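Local coordinates for protein lysyl oxidase (Pichia pastoris, PDB 1W7C) that probably oxidises primary amines, lysine side chains among them, using a copper ion and a topaquinone built from one of its own tyrosines, at residues 82-87 against 114-119; 52-57 against 95-100; 33-38 against 109-114. All blocks are in the same frame, centred on the assembly; numbering follows the deposited sequence.

Contact 1 (82-87 against 114-119). With NAG (2-acetamido-2-deoxy-beta-D-glucopyranose), chain B; NAG (2-acetamido-2-deoxy-beta-D-glucopyranose), chain C.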
loop_
_atom_site.group_PDB
_atom_site.type_symbol
_atom_site.label_atom_id
_atom_site.label_comp_id
_atom_site.label_asym_id
_atom_site.label_seq_id
_atom_site.Cartn_x
_atom_site.Cartn_y
_atom_site.Cartn_z
ATOM N N ASN A 82 -1.116 -32.053 -24.236
ATOM C CA ASN A 82 0.246 -32.157 -24.727
ATOM C C ASN A 82 1.214 -31.867 -23.592
ATOM O O ASN A 82 0.899 -31.091 -22.670
ATOM C CB ASN A 82 0.486 -31.112 -25.811
ATOM C CG ASN A 82 -0.276 -31.390 -27.088
ATOM O OD1 ASN A 82 -0.267 -32.502 -27.605
ATOM N ND2 ASN A 82 -0.920 -30.359 -27.627
ATOM N N ALA A 83 2.407 -32.443 -23.704
ATOM C CA ALA A 83 3.532 -32.114 -22.846
ATOM C C ALA A 83 4.598 -31.313 -23.591
ATOM O O ALA A 83 4.909 -31.589 -24.729
ATOM C CB ALA A 83 4.149 -33.399 -22.302
ATOM N N ARG A 84 5.170 -30.361 -22.878
ATOM C CA ARG A 84 6.465 -29.749 -23.215
ATOM C C ARG A 84 7.514 -30.550 -22.452
ATOM O O ARG A 84 7.382 -30.778 -21.242
ATOM C CB ARG A 84 6.503 -28.311 -22.729
ATOM C CG ARG A 84 7.895 -27.670 -22.762
ATOM C CD ARG A 84 7.936 -26.312 -22.145
ATOM N NE ARG A 84 9.269 -25.752 -22.104
ATOM C CZ ARG A 84 9.910 -25.370 -21.014
ATOM N NH1 ARG A 84 9.368 -25.538 -19.798
ATOM N NH2 ARG A 84 11.146 -24.838 -21.146
ATOM N N THR A 85 8.543 -30.983 -23.164
ATOM C CA THR A 85 9.713 -31.621 -22.536
ATOM C C THR A 85 10.963 -30.894 -22.959
ATOM O O THR A 85 11.026 -30.275 -24.012
ATOM C CB THR A 85 9.779 -33.114 -22.941
ATOM O OG1 THR A 85 10.108 -33.236 -24.341
ATOM C CG2 THR A 85 8.394 -33.800 -22.781
ATOM N N VAL A 86 11.945 -30.891 -22.085
ATOM C CA VAL A 86 13.248 -30.339 -22.407
ATOM C C VAL A 86 14.240 -31.474 -22.143
ATOM O O VAL A 86 14.292 -32.032 -21.027
ATOM C CB VAL A 86 13.585 -29.082 -21.578
ATOM C CG1 VAL A 86 14.924 -28.514 -22.003
ATOM C CG2 VAL A 86 12.442 -28.036 -21.686
ATOM N N VAL A 87 15.041 -31.773 -23.179
ATOM C CA VAL A 87 15.962 -32.895 -23.187
ATOM C C VAL A 87 17.323 -32.328 -23.595
ATOM O O VAL A 87 17.441 -31.581 -24.571
ATOM C CB VAL A 87 15.509 -33.983 -24.179
ATOM C CG1 VAL A 87 16.494 -35.154 -24.228
ATOM C CG2 VAL A 87 14.086 -34.456 -23.854
ATOM N N GLU A 114 7.869 -33.807 -31.520
ATOM C CA GLU A 114 8.269 -32.802 -32.492
ATOM C C GLU A 114 9.073 -31.705 -31.817
ATOM O O GLU A 114 8.815 -31.385 -30.666
ATOM C CB GLU A 114 7.038 -32.141 -33.121
ATOM C CG GLU A 114 6.030 -33.092 -33.759
ATOM C CD GLU A 114 4.727 -32.394 -34.108
ATOM O OE1 GLU A 114 4.607 -31.170 -33.848
ATOM O OE2 GLU A 114 3.818 -33.070 -34.635
ATOM N N PRO A 115 9.999 -31.072 -32.535
ATOM C CA PRO A 115 10.614 -29.847 -32.028
ATOM C C PRO A 115 9.544 -28.812 -31.654
ATOM O O PRO A 115 8.541 -28.656 -32.337
ATOM C CB PRO A 115 11.487 -29.370 -33.197
ATOM C CG PRO A 115 11.724 -30.559 -34.031
ATOM C CD PRO A 115 10.510 -31.422 -33.872
ATOM N N LEU A 116 9.782 -28.123 -30.550
ATOM C CA LEU A 116 8.840 -27.162 -29.983
ATOM C C LEU A 116 9.505 -25.813 -29.834
ATOM O O LEU A 116 10.519 -25.685 -29.126
ATOM C CB LEU A 116 8.372 -27.661 -28.625
ATOM C CG LEU A 116 7.422 -26.787 -27.844
ATOM C CD1 LEU A 116 6.152 -26.481 -28.621
ATOM C CD2 LEU A 116 7.082 -27.492 -26.539
ATOM N N SER A 117 8.950 -24.807 -30.513
ATOM C CA SER A 117 9.541 -23.487 -30.519
ATOM C C SER A 117 8.579 -22.324 -30.723
ATOM O O SER A 117 9.031 -21.179 -30.762
ATOM C CB SER A 117 10.611 -23.394 -31.606
ATOM O OG SER A 117 10.026 -23.510 -32.886
ATOM N N PHE A 118 7.269 -22.579 -30.796
ATOM C CA PHE A 118 6.373 -21.517 -31.244
ATOM C C PHE A 118 6.382 -20.294 -30.304
ATOM O O PHE A 118 6.107 -19.185 -30.741
ATOM C CB PHE A 118 4.953 -22.026 -31.533
ATOM C CG PHE A 118 4.141 -22.434 -30.310
ATOM C CD1 PHE A 118 3.500 -21.459 -29.567
ATOM C CD2 PHE A 118 3.964 -23.772 -29.949
ATOM C CE1 PHE A 118 2.726 -21.793 -28.469
ATOM C CE2 PHE A 118 3.202 -24.109 -28.831
ATOM C CZ PHE A 118 2.575 -23.118 -28.102
ATOM N N TYR A 119 6.590 -20.523 -29.012
ATOM C CA TYR A 119 6.586 -19.456 -28.001
ATOM C C TYR A 119 7.965 -18.813 -27.811
ATOM O O TYR A 119 8.102 -17.904 -27.004
ATOM C CB TYR A 119 6.037 -19.963 -26.644
ATOM C CG TYR A 119 6.697 -21.235 -26.200
ATOM C CD1 TYR A 119 8.025 -21.252 -25.758
ATOM C CD2 TYR A 119 6.018 -22.436 -26.292
ATOM C CE1 TYR A 119 8.654 -22.441 -25.404
ATOM C CE2 TYR A 119 6.625 -23.610 -25.986
ATOM C CZ TYR A 119 7.949 -23.626 -25.529
ATOM O OH TYR A 119 8.541 -24.840 -25.160
HETATM C C1 NAG B . -0.905 -22.974 -30.532
HETATM C C2 NAG B . -0.884 -24.267 -31.381
HETATM C C3 NAG B . 0.404 -24.464 -32.198
HETATM C C4 NAG B . 0.809 -23.162 -32.887
HETATM C C5 NAG B . 0.721 -22.022 -31.874
HETATM C C6 NAG B . 1.122 -20.684 -32.434
HETATM C C7 NAG B . -2.121 -26.238 -30.653
HETATM C C8 NAG B . -2.266 -27.350 -29.658
HETATM N N2 NAG B . -1.095 -25.410 -30.489
HETATM O O3 NAG B . 0.213 -25.508 -33.140
HETATM O O4 NAG B . 2.163 -23.176 -33.321
HETATM O O5 NAG B . -0.580 -21.875 -31.352
HETATM O O6 NAG B . 0.155 -20.334 -33.385
HETATM O O7 NAG B . -2.936 -26.134 -31.572
HETATM C C1 NAG C . 2.414 -23.892 -34.530
HETATM C C2 NAG C . 3.527 -23.155 -35.247
HETATM C C3 NAG C . 3.869 -23.875 -36.539
HETATM C C4 NAG C . 4.108 -25.353 -36.267
HETATM C C5 NAG C . 3.017 -26.001 -35.421
HETATM C C6 NAG C . 3.482 -27.399 -35.014
HETATM C C7 NAG C . 3.794 -20.732 -35.235
HETATM C C8 NAG C . 3.252 -19.407 -35.699
HETATM N N2 NAG C . 3.093 -21.807 -35.573
HETATM O O3 NAG C . 5.020 -23.303 -37.142
HETATM O O4 NAG C . 4.195 -26.028 -37.502
HETATM O O5 NAG C . 2.782 -25.229 -34.258
HETATM O O6 NAG C . 2.479 -28.090 -34.304
HETATM O O7 NAG C . 4.852 -20.788 -34.609
#

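Contact 2 (52-57 against 95-100)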
loop_
_atom_site.group_PDB
_atom_site.type_symbol
_atom_site.label_atom_id
_atom_site.label_comp_id
_atom_site.label_asym_id
_atom_site.label_seq_id
_atom_site.Cartn_x
_atom_site.Cartn_y
_atom_site.Cartn_z
ATOM N N SER A 52 26.246 -37.164 -22.834
ATOM C CA SER A 52 25.041 -37.979 -22.739
ATOM C C SER A 52 23.829 -37.245 -23.278
ATOM O O SER A 52 23.875 -36.039 -23.523
ATOM C CB SER A 52 24.717 -38.316 -21.277
ATOM O OG SER A 52 25.809 -38.782 -20.534
ATOM N N ASN A 53 22.729 -37.976 -23.411
ATOM C CA ASN A 53 21.404 -37.364 -23.527
ATOM C C ASN A 53 20.657 -37.645 -22.255
ATOM O O ASN A 53 20.738 -38.754 -21.730
ATOM C CB ASN A 53 20.579 -37.954 -24.675
ATOM C CG ASN A 53 21.350 -38.076 -25.967
ATOM O OD1 ASN A 53 22.096 -37.180 -26.353
ATOM N ND2 ASN A 53 21.132 -39.190 -26.680
ATOM N N TYR A 54 19.908 -36.669 -21.765
ATOM C CA TYR A 54 19.104 -36.882 -20.569
ATOM C C TYR A 54 17.928 -35.936 -20.522
ATOM O O TYR A 54 17.947 -34.878 -21.117
ATOM C CB TYR A 54 19.928 -36.748 -19.299
ATOM C CG TYR A 54 20.707 -35.458 -19.159
ATOM C CD1 TYR A 54 20.158 -34.352 -18.550
ATOM C CD2 TYR A 54 22.008 -35.369 -19.617
ATOM C CE1 TYR A 54 20.885 -33.176 -18.399
ATOM C CE2 TYR A 54 22.757 -34.188 -19.499
ATOM C CZ TYR A 54 22.194 -33.107 -18.878
ATOM O OH TYR A 54 22.953 -31.962 -18.768
ATOM N N VAL A 55 16.889 -36.339 -19.804
ATOM C CA VAL A 55 15.682 -35.534 -19.722
ATOM C C VAL A 55 15.736 -34.575 -18.516
ATOM O O VAL A 55 16.002 -34.993 -17.376
ATOM C CB VAL A 55 14.428 -36.454 -19.618
ATOM C CG1 VAL A 55 13.127 -35.644 -19.509
ATOM C CG2 VAL A 55 14.354 -37.377 -20.824
ATOM N N LEU A 56 15.427 -33.310 -18.758
ATOM C CA LEU A 56 15.327 -32.343 -17.655
ATOM C C LEU A 56 13.911 -32.189 -17.120
ATOM O O LEU A 56 13.673 -32.382 -15.934
ATOM C CB LEU A 56 15.848 -30.951 -18.058
ATOM C CG LEU A 56 17.331 -30.726 -18.163
ATOM C CD1 LEU A 56 17.831 -31.248 -19.493
ATOM C CD2 LEU A 56 17.625 -29.226 -18.008
ATOM N N TRP A 57 13.008 -31.795 -18.023
ATOM C CA TRP A 57 11.673 -31.326 -17.661
ATOM C C TRP A 57 10.598 -31.977 -18.527
ATOM O O TRP A 57 10.833 -32.268 -19.708
ATOM C CB TRP A 57 11.599 -29.807 -17.821
ATOM C CG TRP A 57 12.480 -29.082 -16.869
ATOM C CD1 TRP A 57 12.730 -29.407 -15.558
ATOM C CD2 TRP A 57 13.280 -27.938 -17.157
ATOM N NE1 TRP A 57 13.620 -28.513 -15.018
ATOM C CE2 TRP A 57 13.962 -27.595 -15.974
ATOM C CE3 TRP A 57 13.479 -27.145 -18.303
ATOM C CZ2 TRP A 57 14.855 -26.517 -15.903
ATOM C CZ3 TRP A 57 14.364 -26.069 -18.232
ATOM C CH2 TRP A 57 15.037 -25.764 -17.039
ATOM N N GLY A 95 26.701 -30.223 -28.267
ATOM C CA GLY A 95 25.600 -30.407 -27.354
ATOM C C GLY A 95 24.624 -29.257 -27.378
ATOM O O GLY A 95 24.987 -28.118 -27.683
ATOM N N TYR A 96 23.374 -29.577 -27.063
ATOM C CA TYR A 96 22.330 -28.568 -26.957
ATOM C C TYR A 96 21.187 -29.124 -26.153
ATOM O O TYR A 96 21.026 -30.334 -26.069
ATOM C CB TYR A 96 21.849 -28.148 -28.360
ATOM C CG TYR A 96 21.405 -29.300 -29.223
ATOM C CD1 TYR A 96 20.093 -29.760 -29.179
ATOM C CD2 TYR A 96 22.291 -29.947 -30.056
ATOM C CE1 TYR A 96 19.681 -30.831 -29.958
ATOM C CE2 TYR A 96 21.895 -31.017 -30.821
ATOM C CZ TYR A 96 20.591 -31.457 -30.779
ATOM O OH TYR A 96 20.200 -32.530 -31.547
ATOM N N PHE A 97 20.398 -28.234 -25.564
ATOM C CA PHE A 97 19.103 -28.601 -25.016
ATOM C C PHE A 97 18.064 -28.411 -26.110
ATOM O O PHE A 97 18.151 -27.452 -26.876
ATOM C CB PHE A 97 18.748 -27.718 -23.797
ATOM C CG PHE A 97 19.714 -27.832 -22.663
ATOM C CD1 PHE A 97 20.935 -27.169 -22.689
ATOM C CD2 PHE A 97 19.423 -28.656 -21.583
ATOM C CE1 PHE A 97 21.828 -27.335 -21.645
ATOM C CE2 PHE A 97 20.287 -28.780 -20.531
ATOM C CZ PHE A 97 21.502 -28.144 -20.577
ATOM N N GLU A 98 17.080 -29.301 -26.185
ATOM C CA GLU A 98 15.995 -29.112 -27.115
ATOM C C GLU A 98 14.657 -29.271 -26.426
ATOM O O GLU A 98 14.451 -30.184 -25.620
ATOM C CB GLU A 98 16.099 -30.019 -28.349
ATOM C CG GLU A 98 15.125 -29.560 -29.460
ATOM C CD GLU A 98 15.357 -30.189 -30.809
ATOM O OE1 GLU A 98 16.014 -31.247 -30.871
ATOM O OE2 GLU A 98 14.805 -29.644 -31.806
ATOM N N GLU A 99 13.747 -28.356 -26.759
ATOM C CA GLU A 99 12.374 -28.441 -26.319
ATOM C C GLU A 99 11.613 -29.246 -27.373
ATOM O O GLU A 99 11.738 -28.980 -28.593
ATOM C CB GLU A 99 11.800 -27.019 -26.167
ATOM C CG GLU A 99 12.643 -26.138 -25.262
ATOM C CD GLU A 99 12.012 -24.804 -24.914
ATOM O OE1 GLU A 99 10.997 -24.819 -24.173
ATOM O OE2 GLU A 99 12.535 -23.795 -25.398
ATOM N N LEU A 100 10.837 -30.209 -26.885
ATOM C CA LEU A 100 10.079 -31.128 -27.690
ATOM C C LEU A 100 8.646 -31.208 -27.170
ATOM O O LEU A 100 8.419 -31.258 -25.974
ATOM C CB LEU A 100 10.713 -32.536 -27.643
ATOM C CG LEU A 100 12.188 -32.627 -28.075
ATOM C CD1 LEU A 100 12.692 -34.022 -27.736
ATOM C CD2 LEU A 100 12.396 -32.315 -29.525
#

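Contact 3 (33-38 against 109-114)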
loop_
_atom_site.group_PDB
_atom_site.type_symbol
_atom_site.label_atom_id
_atom_site.label_comp_id
_atom_site.label_asym_id
_atom_site.label_seq_id
_atom_site.Cartn_x
_atom_site.Cartn_y
_atom_site.Cartn_z
ATOM N N LEU A 33 7.926 -39.972 -20.268
ATOM C CA LEU A 33 9.311 -40.357 -19.997
ATOM C C LEU A 33 9.612 -41.699 -20.667
ATOM O O LEU A 33 10.678 -41.906 -21.246
ATOM C CB LEU A 33 9.536 -40.417 -18.477
ATOM C CG LEU A 33 10.953 -40.630 -17.952
ATOM C CD1 LEU A 33 11.882 -39.551 -18.371
ATOM C CD2 LEU A 33 10.916 -40.710 -16.450
ATOM N N ASP A 34 8.646 -42.608 -20.608
ATOM C CA ASP A 34 8.784 -43.935 -21.221
ATOM C C ASP A 34 8.979 -43.794 -22.735
ATOM O O ASP A 34 9.818 -44.481 -23.337
ATOM C CB ASP A 34 7.561 -44.817 -20.930
ATOM C CG ASP A 34 7.498 -45.329 -19.489
ATOM O OD1 ASP A 34 8.474 -45.216 -18.696
ATOM O OD2 ASP A 34 6.469 -45.891 -19.066
ATOM N N LEU A 35 8.212 -42.899 -23.354
ATOM C CA LEU A 35 8.293 -42.707 -24.810
ATOM C C LEU A 35 9.613 -42.066 -25.201
ATOM O O LEU A 35 10.205 -42.434 -26.215
ATOM C CB LEU A 35 7.116 -41.883 -25.321
ATOM C CG LEU A 35 7.004 -41.715 -26.841
ATOM C CD1 LEU A 35 6.942 -43.058 -27.541
ATOM C CD2 LEU A 35 5.793 -40.853 -27.187
ATOM N N LEU A 36 10.096 -41.140 -24.385
ATOM C CA LEU A 36 11.395 -40.536 -24.629
ATOM C C LEU A 36 12.478 -41.621 -24.549
ATOM O O LEU A 36 13.370 -41.652 -25.401
ATOM C CB LEU A 36 11.668 -39.389 -23.647
ATOM C CG LEU A 36 10.828 -38.141 -23.863
ATOM C CD1 LEU A 36 11.053 -37.198 -22.725
ATOM C CD2 LEU A 36 11.172 -37.432 -25.168
ATOM N N HIS A 37 12.372 -42.508 -23.562
ATOM C CA HIS A 37 13.371 -43.567 -23.384
ATOM C C HIS A 37 13.372 -44.568 -24.549
ATOM O O HIS A 37 14.416 -45.168 -24.851
ATOM C CB HIS A 37 13.165 -44.314 -22.058
ATOM C CG HIS A 37 13.938 -43.754 -20.909
ATOM N ND1 HIS A 37 15.233 -44.137 -20.630
ATOM C CD2 HIS A 37 13.610 -42.824 -19.975
ATOM C CE1 HIS A 37 15.658 -43.494 -19.558
ATOM N NE2 HIS A 37 14.689 -42.699 -19.135
ATOM N N SER A 38 12.215 -44.781 -25.177
ATOM C CA SER A 38 12.126 -45.732 -26.286
ATOM C C SER A 38 12.511 -45.078 -27.625
ATOM O O SER A 38 12.862 -45.751 -28.571
ATOM C CB SER A 38 10.743 -46.395 -26.339
ATOM O OG SER A 38 9.746 -45.492 -26.742
ATOM N N ASP A 109 -1.223 -44.373 -30.936
ATOM C CA ASP A 109 -0.576 -44.334 -32.254
ATOM C C ASP A 109 -0.612 -42.938 -32.916
ATOM O O ASP A 109 0.060 -42.704 -33.922
ATOM C CB ASP A 109 -1.137 -45.423 -33.205
ATOM C CG ASP A 109 -2.657 -45.442 -33.267
ATOM O OD1 ASP A 109 -3.286 -44.363 -33.231
ATOM O OD2 ASP A 109 -3.307 -46.503 -33.364
ATOM N N GLU A 110 -1.395 -42.024 -32.348
ATOM C CA GLU A 110 -1.473 -40.641 -32.817
ATOM C C GLU A 110 -0.379 -39.759 -32.202
ATOM O O GLU A 110 -0.106 -38.674 -32.700
ATOM C CB GLU A 110 -2.841 -40.040 -32.477
ATOM C CG GLU A 110 -4.025 -40.730 -33.140
ATOM C CD GLU A 110 -5.261 -39.847 -33.177
ATOM O OE1 GLU A 110 -5.325 -38.867 -32.397
ATOM O OE2 GLU A 110 -6.166 -40.130 -33.988
ATOM N N THR A 111 0.247 -40.238 -31.135
ATOM C CA THR A 111 1.229 -39.438 -30.409
ATOM C C THR A 111 2.506 -39.291 -31.187
ATOM O O THR A 111 3.045 -40.268 -31.723
ATOM C CB THR A 111 1.548 -40.071 -29.063
ATOM O OG1 THR A 111 0.346 -40.213 -28.323
ATOM C CG2 THR A 111 2.431 -39.176 -28.209
ATOM N N THR A 112 3.020 -38.072 -31.205
ATOM C CA THR A 112 4.287 -37.771 -31.821
ATOM C C THR A 112 5.196 -36.984 -30.894
ATOM O O THR A 112 4.776 -36.458 -29.860
ATOM C CB THR A 112 4.085 -36.959 -33.111
ATOM O OG1 THR A 112 3.464 -35.698 -32.810
ATOM C CG2 THR A 112 3.114 -37.673 -34.083
ATOM N N ILE A 113 6.450 -36.927 -31.296
ATOM C CA ILE A 113 7.444 -36.054 -30.688
ATOM C C ILE A 113 7.990 -35.120 -31.755
ATOM O O ILE A 113 8.494 -35.585 -32.782
ATOM C CB ILE A 113 8.587 -36.876 -30.093
ATOM C CG1 ILE A 113 8.047 -37.936 -29.111
ATOM C CG2 ILE A 113 9.608 -35.948 -29.448
ATOM C CD1 ILE A 113 9.113 -38.884 -28.564
ATOM N N GLU A 114 7.869 -33.807 -31.520
ATOM C CA GLU A 114 8.269 -32.802 -32.492
ATOM C C GLU A 114 9.073 -31.705 -31.817
ATOM O O GLU A 114 8.815 -31.385 -30.666
ATOM C CB GLU A 114 7.038 -32.141 -33.121
ATOM C CG GLU A 114 6.030 -33.092 -33.759
ATOM C CD GLU A 114 4.727 -32.394 -34.108
ATOM O OE1 GLU A 114 4.607 -31.170 -33.848
ATOM O OE2 GLU A 114 3.818 -33.070 -34.635
#

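Contact 1 (82-87 against 114-119)
R84 meets L116 and Y119 with two different parts of its side chain. The apolar part is small: CD2 of L116 rests on the methylene base of R84, 3.9 Å from its CG, and the two side chains cross at about a right angle. With CG anti to the backbone N (chi1 168°) and the chain extended as far as NE, the guanidinium is carried past L116 toward the phenol of Y119. L116 and Y119 lie in the loop that follows strand 112-115. In the antiparallel sheet of the N2 domain strand 96-103 runs between that strand and 82-89, so the side chains meet across it. In the polar part, Y119 OH lies near the guanidinium plane at its edge, 3.3 Å from R84 NE; guanidinium and phenol ring are turned 81° to each other. Both groups turn to E99 of the middle strand, which forms a salt bridge with R84 NE and a hydrogen bond with Y119 OH; E59 pairs with R84 NH1. F118 makes the closest sugar contacts: its CB is 3.3 Å from O7 of the chain C NAG, and one ring face takes C5 of the chain B NAG, while CD2 of Y119 sits over the centre of the opposite face.

Contact 2 (52-57 against 95-100)
L56 and F97 touch across strand 82-89, which runs between their two strands in the antiparallel sheet of the N2 domain. A classic beta bulge shapes the approach: L56 and W57 are both set opposite V86, with backbone hydrogen bonds from each to that residue, and L56 has phi/psi of -94°/-59° in place of extended values. The usual alternation of side chains is thereby broken, and the CB atoms of L56 and W57 both point toward the segment 95-100.

L56 holds CG anti to its carbonyl carbon, and F97 does the same from its own strand. The leucine fork then meets the ring at its rim: CD1 lies in the ring plane at the edge, 3.6 Å from CE2 of F97, and the second methyl, CD2, is 3.7 Å from the same carbon. Both methyls touch the CD2-CE2 edge of the ring, CD1 near its plane and CD2 to one side of it, beyond the rim. The long directions of the two side chains cross at about a right angle.

Y54, two residues before L56, also approaches F97. Its chi1 of 54° places CG between the backbone N and the carbonyl carbon, and although its CB does not point at the other segment, the phenol end swings nearer. The approach is loose, with Y54 OH 4.5 Å from F97 CZ, and oblique to the ring. The hydroxyl hydrogen-bonds to D135 OD1, and F97 also touches D135, so one acidic residue lies beside both rings. W57 keeps its indole close to the bulge, where CB of L56 stands 4.0 Å above one face of the W57 ring, offset toward its rim.

Contact 3 (33-38 against 109-114)
L35 carries CG anti to its backbone N (chi1 -175°), which sends its branched end out from helix 26-39, while I113 sets CG1 anti to its carbonyl carbon (chi1 -54°) and continues extended to CD1 (chi2 175°). The two side chains thus reach toward each other tip to tip. CG of L35 lies 3.9 Å from CD1 of I113, and CD2 of the leucine is 4.1 Å from that same methyl, so the end of the isoleucine meets the fork of the leucine.

T111 extends this apolar patch. Its CG2 is 3.9 Å from CD2 of L35, the two side chains sliding past each other in opposite directions. The polar branch of the threonine is used locally: OG1 hydrogen-bonds to the carbonyl O of P104 and to the backbone N of S108. These two bonds fix the rotation of the side chain and leave the methyl directed at the helix. L36 adds a lighter touch from the next position: it is set beside the strand, and its CD2 arrives 4.2 Å from CD1 of I113. The groups that meet are all aliphatic carbons, and only L36 among the four residues is buried, in keeping with a place at the margin of the domain.

This is helix-on-sheet packing within the N2 domain of the copper amine oxidase family. Strand 112-115 pairs with strand 96-103, and T112 and E114 bond through their backbones to G103 and K101. The neighbouring strand takes part in the same packing, since L35, T111 and I113 all touch V102. Farther in, L33 and L36 lean on V55 of strand 53-61, so helix 26-39 lies across several strands of the sheet.

How the contacts relate
All three contacts are built on one small antiparallel sheet, but they differ in face and depth. Contacts 1 and 2 reach across a middle strand, contact 1 from the loop that follows strand 112-115, and are buried on the same face; contact 3 lies on the other face, under the helix, and is only partly buried. Chemistry follows place: contact 1 combines a leucine and a phenol against an arginine, contact 2 is mainly aliphatic on aromatic, and contact 3 is aliphatic alone. V87 O and E98 N, 2.8 Å apart, tie the first two. Contacts 1 and 3 share strand 112-115 and E114, while L100 CB comes 4.0 Å from I113 CG2, joining contact 2 to contact 3.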